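Local coordinates for SCO1/SenC family lipoprotein (Bacillus anthracis, PDB 4HDE) that probably acts, like other Sco1/SenC proteins of thioredoxin fold, as a membrane-tethered copper-handling or thiol-redox factor in the assembly of cytochrome c oxidase, at residues 37-42 with 113-118; 138-141 with 145-148. One frame throughout, in Å; residues are numbered along the deposited sequence.

Contact 1. Residues 37-42 with 113-118; sequences ADFMFT and KFSKDN
The ring of Phe39 carries Ser115 over one face, with OG 4.0 Å above the ring plane but offset toward the rim, near CE1 and CZ. Phe39 CZ lies at the edge of the Phe114 ring, yet Phe114 approaches the Phe39 ring obliquely, and the pair is no stack; edge-to-face partners of Phe114 are Phe15 and Phe17. The contact packs the central strand 35-40 of a thioredoxin-like sheet against helix 108-119, with no hydrogen bond across. Closest are Phe39 CE1 and Ser115 CB, 3.9 Å apart; the rings approach to 4.2 Å, Phe39 CZ to Phe114 CE2. With chi1 at -69° the Phe39 CG swings away from its own carbonyl carbon, and the outer ring carbons reach the helix. Phe74 touches both rings, and Phe119 stands edge-to-face to Phe39. Phenylalanine suits this layer because its ring bridges strand and helix without a polar end to satisfy. Serine is small enough to rest its CB and OG on the Phe39 ring, and OG is hydrogen-bonded to Ser121 O. Asn118 CG sits over one face of Phe114, near the rim; its amide is held by OD1 to Glu13 N and by ND2 to Phe114 O, 3.0 Å, in the carbonyl plane on a lone pair.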
ATOM      1  N   ALA A  37      -0.763   1.771  -3.021  1.00 11.60           N
ATOM      2  CA  ALA A  37      -0.189   0.640  -2.289  1.00 13.32           C
ATOM      3  C   ALA A  37       1.179   0.977  -1.687  1.00 11.25           C
ATOM      4  O   ALA A  37       1.981   1.708  -2.286  1.00 12.85           O
ATOM      5  CB  ALA A  37      -0.058  -0.557  -3.204  1.00 15.11           C
ATOM      6  N   ASP A  38       1.439   0.434  -0.499  1.00 11.73           N
ATOM      7  CA  ASP A  38       2.798   0.347   0.007  1.00 12.57           C
ATOM      8  C   ASP A  38       3.047  -1.007   0.680  1.00 12.86           C
ATOM      9  O   ASP A  38       2.121  -1.810   0.839  1.00 13.72           O
ATOM     10  CB  ASP A  38       3.158   1.553   0.899  1.00 12.82           C
ATOM     11  CG  ASP A  38       2.470   1.535   2.255  1.00 14.63           C
ATOM     12  OD1 ASP A  38       1.529   0.751   2.466  1.00 13.80           O
ATOM     13  OD2 ASP A  38       2.869   2.351   3.135  1.00 15.61           O
ATOM     14  N   PHE A  39       4.305  -1.235   1.049  1.00 12.98           N
ATOM     15  CA  PHE A  39       4.761  -2.449   1.732  1.00 13.20           C
ATOM     16  C   PHE A  39       5.384  -2.043   3.058  1.00 13.76           C
ATOM     17  O   PHE A  39       6.168  -1.100   3.109  1.00 15.29           O
ATOM     18  CB  PHE A  39       5.778  -3.193   0.865  1.00 15.63           C
ATOM     19  CG  PHE A  39       5.176  -3.810  -0.363  1.00 14.01           C
ATOM     20  CD1 PHE A  39       4.791  -5.139  -0.360  1.00 15.92           C
ATOM     21  CD2 PHE A  39       4.978  -3.063  -1.518  1.00 17.01           C
ATOM     22  CE1 PHE A  39       4.221  -5.723  -1.487  1.00 16.65           C
ATOM     23  CE2 PHE A  39       4.407  -3.645  -2.649  1.00 19.21           C
ATOM     24  CZ  PHE A  39       4.027  -4.976  -2.627  1.00 17.67           C
HETATM   25  N   MSE A  40       5.048  -2.755   4.124  1.00 13.74           N
HETATM   26  CA  MSE A  40       5.519  -2.397   5.458  0.54 13.13           C
HETATM   27  C   MSE A  40       5.415  -3.583   6.403  1.00 12.78           C
HETATM   28  O   MSE A  40       4.976  -4.658   6.016  1.00 13.62           O
HETATM   29  CB  MSE A  40       4.697  -1.235   6.005  0.54 15.01           C
HETATM   30  CG  MSE A  40       3.194  -1.439   5.875  0.54 16.48           C
HETATM   31 SE   MSE A  40       2.213  -0.758   7.404  0.34 39.68          SE
HETATM   32  CE  MSE A  40       2.524  -2.230   8.637  0.54 25.13           C
ATOM     33  N   PHE A  41       5.863  -3.399   7.638  1.00 14.06           N
ATOM     34  CA  PHE A  41       5.680  -4.424   8.663  1.00 13.67           C
ATOM     35  C   PHE A  41       5.621  -3.774  10.029  1.00 15.25           C
ATOM     36  O   PHE A  41       6.222  -2.725  10.244  1.00 17.01           O
ATOM     37  CB  PHE A  41       6.721  -5.561   8.576  1.00 14.61           C
ATOM     38  CG  PHE A  41       8.141  -5.153   8.883  1.00 15.45           C
ATOM     39  CD1 PHE A  41       8.782  -5.611  10.030  1.00 16.52           C
ATOM     40  CD2 PHE A  41       8.850  -4.365   7.992  1.00 15.37           C
ATOM     41  CE1 PHE A  41      10.098  -5.247  10.295  1.00 17.66           C
ATOM     42  CE2 PHE A  41      10.165  -4.007   8.249  1.00 16.64           C
ATOM     43  CZ  PHE A  41      10.779  -4.434   9.396  1.00 17.38           C
ATOM     44  N   THR A  42       4.877  -4.376  10.950  1.00 14.37           N
ATOM     45  CA  THR A  42       4.581  -3.698  12.212  1.00 16.45           C
ATOM     46  C   THR A  42       5.749  -3.649  13.185  1.00 17.05           C
ATOM     47  O   THR A  42       5.773  -2.793  14.065  1.00 21.61           O
ATOM     48  CB  THR A  42       3.331  -4.267  12.934  1.00 17.94           C
ATOM     49  OG1 THR A  42       3.628  -5.540  13.512  1.00 18.56           O
ATOM     50  CG2 THR A  42       2.159  -4.394  11.969  1.00 18.42           C
ATOM     51  N   LYS A 113       7.427 -13.215  -3.613  1.00 15.38           N
ATOM     52  CA  LYS A 113       7.172 -13.388  -5.034  1.00 15.36           C
ATOM     53  C   LYS A 113       6.239 -12.290  -5.541  1.00 15.44           C
ATOM     54  O   LYS A 113       6.451 -11.734  -6.616  1.00 16.44           O
ATOM     55  CB  LYS A 113       6.567 -14.767  -5.318  1.00 18.69           C
ATOM     56  CG  LYS A 113       6.362 -15.054  -6.796  1.00 21.38           C
ATOM     57  CD  LYS A 113       5.533 -16.307  -7.009  1.00 22.80           C
ATOM     58  CE  LYS A 113       5.247 -16.533  -8.486  1.00 24.02           C
ATOM     59  NZ  LYS A 113       4.507 -15.381  -9.089  1.00 29.30           N
ATOM     60  N   PHE A 114       5.213 -11.974  -4.758  1.00 15.79           N
ATOM     61  CA  PHE A 114       4.219 -10.976  -5.146  1.00 15.43           C
ATOM     62  C   PHE A 114       4.879  -9.610  -5.329  1.00 14.47           C
ATOM     63  O   PHE A 114       4.639  -8.916  -6.316  1.00 15.85           O
ATOM     64  CB  PHE A 114       3.127 -10.931  -4.070  1.00 15.54           C
ATOM     65  CG  PHE A 114       2.041  -9.914  -4.321  1.00 14.67           C
ATOM     66  CD1 PHE A 114       0.940 -10.231  -5.104  1.00 15.51           C
ATOM     67  CD2 PHE A 114       2.098  -8.658  -3.742  1.00 13.51           C
ATOM     68  CE1 PHE A 114      -0.074  -9.301  -5.311  1.00 15.25           C
ATOM     69  CE2 PHE A 114       1.085  -7.729  -3.943  1.00 14.44           C
ATOM     70  CZ  PHE A 114       0.003  -8.054  -4.736  1.00 15.15           C
ATOM     71  N   SER A 115       5.717  -9.223  -4.377  1.00 14.60           N
ATOM     72  CA  SER A 115       6.426  -7.950  -4.467  1.00 15.84           C
ATOM     73  C   SER A 115       7.381  -7.908  -5.669  1.00 16.74           C
ATOM     74  O   SER A 115       7.454  -6.899  -6.382  1.00 17.00           O
ATOM     75  CB  SER A 115       7.173  -7.683  -3.159  1.00 15.87           C
ATOM     76  OG  SER A 115       7.848  -6.434  -3.189  1.00 18.68           O
ATOM     77  N   LYS A 116       8.088  -9.012  -5.909  1.00 16.60           N
ATOM     78  CA  LYS A 116       9.008  -9.113  -7.038  1.00 19.78           C
ATOM     79  C   LYS A 116       8.279  -8.998  -8.376  1.00 18.88           C
ATOM     80  O   LYS A 116       8.693  -8.244  -9.259  1.00 23.70           O
ATOM     81  CB  LYS A 116       9.775 -10.441  -6.981  1.00 22.26           C
ATOM     82  CG  LYS A 116      10.525 -10.807  -8.257  1.00 23.02           C
ATOM     83  CD  LYS A 116      11.286 -12.132  -8.119  1.00 27.44           C
ATOM     84  CE  LYS A 116      10.357 -13.346  -8.153  1.00 30.67           C
ATOM     85  NZ  LYS A 116       9.951 -13.744  -9.537  1.00 32.11           N
ATOM     86  N   ASP A 117       7.196  -9.751  -8.525  1.00 17.21           N
ATOM     87  CA  ASP A 117       6.565  -9.919  -9.826  1.00 18.14           C
ATOM     88  C   ASP A 117       5.640  -8.777 -10.202  1.00 18.82           C
ATOM     89  O   ASP A 117       5.451  -8.491 -11.388  1.00 22.36           O
ATOM     90  CB  ASP A 117       5.807 -11.249  -9.881  1.00 22.21           C
ATOM     91  CG  ASP A 117       6.734 -12.435 -10.048  1.00 27.27           C
ATOM     92  OD1 ASP A 117       7.945 -12.210 -10.245  1.00 28.83           O
ATOM     93  OD2 ASP A 117       6.253 -13.587  -9.996  1.00 33.02           O
ATOM     94  N   ASN A 118       5.070  -8.124  -9.201  1.00 17.62           N
ATOM     95  CA  ASN A 118       4.085  -7.073  -9.449  1.00 16.28           C
ATOM     96  C   ASN A 118       4.601  -5.662  -9.220  1.00 17.76           C
ATOM     97  O   ASN A 118       4.173  -4.723  -9.888  1.00 19.37           O
ATOM     98  CB  ASN A 118       2.848  -7.319  -8.604  1.00 16.92           C
ATOM     99  CG  ASN A 118       2.181  -8.623  -8.948  1.00 18.13           C
ATOM    100  OD1 ASN A 118       1.490  -8.727  -9.959  1.00 19.36           O
ATOM    101  ND2 ASN A 118       2.415  -9.644  -8.131  1.00 19.49           N
TER

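Contact 2. Residues 138-141 with 145-148; sequences YLID and KVMK
Tyr138 and Val146 meet through CB and CG1, 4.0 Å apart, in a beta hairpin that carries a classic beta bulge: Met147 and Lys148 both face Leu139 across the two antiparallel strands. Leu139 O takes a bond from Met147 N at 2.7 Å, nearly along the C=O axis, and a weak one from Lys148 N. Leu139 N gives its own hydrogen to Lys148 O.

Val146 uses its two branches separately. CG1, anti to the backbone N (chi1 -168°), lies by Tyr138, whereas CG2 reaches Ile140 CG1 at 4.0 Å; a beta-branched residue can thus touch two neighbours at once. Ile140 turns its CG2 to the backbone of Lys145, 3.4 Å from that residue's O. Leu139 points to the other side of the sheet, where its CB lies 4.1 Å from Lys148 CB and the side chain also touches Leu168 of helix 158-169. The Lys148 chain kinks at chi2 and departs from Leu139, its NZ bonding to Arg5 O.

Near the turn, Asp141 holds CG between its backbone N and carbonyl carbon (chi1 73°), which sets the carboxylate beside the returning strand. The short, acidic side chain can therefore accept a backbone hydrogen there: Lys145 N meets OD1 at 3.1 Å, from above the carboxylate plane. Met147, present as selenomethionine and bent at chi2 and chi3, runs across Asp141 at a slant, with its CE 3.6 Å from Asp141 OD2.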
ATOM      1  N   TYR A 138       2.690   3.340  -4.592  1.00 11.89           N
ATOM      2  CA  TYR A 138       2.309   3.045  -5.969  1.00 12.48           C
ATOM      3  C   TYR A 138       0.865   3.421  -6.222  1.00 12.28           C
ATOM      4  O   TYR A 138      -0.014   3.061  -5.443  1.00 14.23           O
ATOM      5  CB  TYR A 138       2.483   1.551  -6.250  1.00 13.13           C
ATOM      6  CG  TYR A 138       3.879   1.051  -6.005  1.00 13.17           C
ATOM      7  CD1 TYR A 138       4.837   1.079  -7.010  1.00 15.66           C
ATOM      8  CD2 TYR A 138       4.244   0.553  -4.767  1.00 12.82           C
ATOM      9  CE1 TYR A 138       6.125   0.614  -6.779  1.00 15.22           C
ATOM     10  CE2 TYR A 138       5.524   0.094  -4.528  1.00 14.19           C
ATOM     11  CZ  TYR A 138       6.454   0.129  -5.531  1.00 15.65           C
ATOM     12  OH  TYR A 138       7.729  -0.336  -5.286  1.00 18.80           O
ATOM     13  N   LEU A 139       0.622   4.125  -7.321  1.00 12.13           N
ATOM     14  CA  LEU A 139      -0.728   4.502  -7.724  1.00 12.60           C
ATOM     15  C   LEU A 139      -1.219   3.524  -8.782  1.00 12.21           C
ATOM     16  O   LEU A 139      -0.589   3.371  -9.831  1.00 13.94           O
ATOM     17  CB  LEU A 139      -0.751   5.932  -8.268  1.00 13.61           C
ATOM     18  CG  LEU A 139      -2.105   6.465  -8.733  1.00 13.68           C
ATOM     19  CD1 LEU A 139      -3.062   6.573  -7.565  1.00 15.73           C
ATOM     20  CD2 LEU A 139      -1.924   7.818  -9.413  1.00 16.75           C
ATOM     21  N   ILE A 140      -2.353   2.888  -8.502  1.00 12.20           N
ATOM     22  CA  ILE A 140      -2.938   1.874  -9.372  1.00 12.47           C
ATOM     23  C   ILE A 140      -4.282   2.386  -9.887  1.00 13.38           C
ATOM     24  O   ILE A 140      -5.085   2.925  -9.121  1.00 14.00           O
ATOM     25  CB  ILE A 140      -3.108   0.532  -8.617  1.00 13.78           C
ATOM     26  CG1 ILE A 140      -1.740  -0.007  -8.192  1.00 17.48           C
ATOM     27  CG2 ILE A 140      -3.774  -0.508  -9.480  1.00 14.19           C
ATOM     28  CD1 ILE A 140      -1.467   0.080  -6.715  1.00 20.45           C
ATOM     29  N   ASP A 141      -4.521   2.237 -11.185  1.00 11.90           N
ATOM     30  CA  ASP A 141      -5.743   2.788 -11.775  1.00 13.04           C
ATOM     31  C   ASP A 141      -6.923   1.810 -11.733  1.00 13.05           C
ATOM     32  O   ASP A 141      -6.804   0.677 -11.242  1.00 13.53           O
ATOM     33  CB  ASP A 141      -5.489   3.318 -13.193  1.00 13.10           C
ATOM     34  CG  ASP A 141      -5.305   2.212 -14.231  1.00 14.29           C
ATOM     35  OD1 ASP A 141      -5.433   1.008 -13.913  1.00 15.05           O
ATOM     36  OD2 ASP A 141      -5.055   2.575 -15.403  1.00 18.97           O
ATOM     37  N   LYS A 145      -3.900  -1.541 -13.193  1.00 14.10           N
ATOM     38  CA  LYS A 145      -2.492  -1.464 -13.577  1.00 14.10           C
ATOM     39  C   LYS A 145      -1.762  -0.447 -12.714  1.00 13.20           C
ATOM     40  O   LYS A 145      -2.307   0.605 -12.377  1.00 13.54           O
ATOM     41  CB  LYS A 145      -2.367  -1.060 -15.051  1.00 16.23           C
ATOM     42  CG  LYS A 145      -3.137  -1.949 -16.026  1.00 19.00           C
ATOM     43  CD  LYS A 145      -2.640  -3.384 -16.002  1.00 21.56           C
ATOM     44  CE  LYS A 145      -3.433  -4.258 -16.969  1.00 25.05           C
ATOM     45  NZ  LYS A 145      -3.145  -5.708 -16.778  1.00 29.25           N
ATOM     46  N   VAL A 146      -0.516  -0.743 -12.362  1.00 13.53           N
ATOM     47  CA  VAL A 146       0.285   0.246 -11.658  1.00 13.05           C
ATOM     48  C   VAL A 146       0.679   1.337 -12.638  1.00 15.21           C
ATOM     49  O   VAL A 146       1.218   1.048 -13.712  1.00 15.89           O
ATOM     50  CB  VAL A 146       1.546  -0.362 -11.047  1.00 15.05           C
ATOM     51  CG1 VAL A 146       2.171   0.621 -10.089  1.00 17.16           C
ATOM     52  CG2 VAL A 146       1.221  -1.668 -10.339  1.00 18.38           C
HETATM   53  N   MSE A 147       0.403   2.580 -12.270  1.00 13.77           N
HETATM   54  CA  MSE A 147       0.634   3.690 -13.172  1.00 14.28           C
HETATM   55  C   MSE A 147       1.763   4.621 -12.739  1.00 13.85           C
HETATM   56  O   MSE A 147       2.441   5.182 -13.590  1.00 14.59           O
HETATM   57  CB  MSE A 147      -0.666   4.464 -13.421  1.00 17.48           C
HETATM   58  CG  MSE A 147      -1.762   3.598 -14.060  1.00 23.73           C
HETATM   59 SE   MSE A 147      -1.264   2.744 -15.755  0.61 20.07          SE
HETATM   60  CE  MSE A 147      -2.109   4.011 -16.965  1.00 17.82           C
ATOM     61  N   LYS A 148       1.967   4.783 -11.432  1.00 13.50           N
ATOM     62  CA  LYS A 148       2.984   5.712 -10.933  1.00 14.06           C
ATOM     63  C   LYS A 148       3.622   5.194  -9.658  1.00 13.23           C
ATOM     64  O   LYS A 148       2.993   4.460  -8.895  1.00 14.64           O
ATOM     65  CB  LYS A 148       2.356   7.085 -10.649  1.00 16.30           C
ATOM     66  CG  LYS A 148       1.825   7.818 -11.875  1.00 18.08           C
ATOM     67  CD  LYS A 148       2.988   8.264 -12.733  1.00 25.47           C
ATOM     68  CE  LYS A 148       2.658   9.481 -13.562  1.00 35.19           C
ATOM     69  NZ  LYS A 148       3.915  10.128 -14.030  1.00 26.60           N
TER

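Overall arrangement
Contacts 1 and 2 build on the same five-stranded mixed sheet, in which strands 35-40 and 136-140 are neighbours, and their centres lie about 14 Å apart. Helix 108-119 of contact 1 precedes the hairpin of contact 2 in the chain. The strands are joined directly: Ala37 N lies 2.8 Å from Tyr138 O, a probable hydrogen bond, and Ala37 CB packs 3.8 Å from Ile140 CD1. Val146 CG2 lies 4.3 Å from Asn118 O, a loose approach of the helix end to the edge strand. Phe119 touches both Phe39 and Tyr138. Strand 35-40 leads on to the CxxxC motif ending at Cys48, whose cysteines, as in Sco proteins, probably bind copper or exchange thiols; contact 2 belongs to the sheet edge at 146-151.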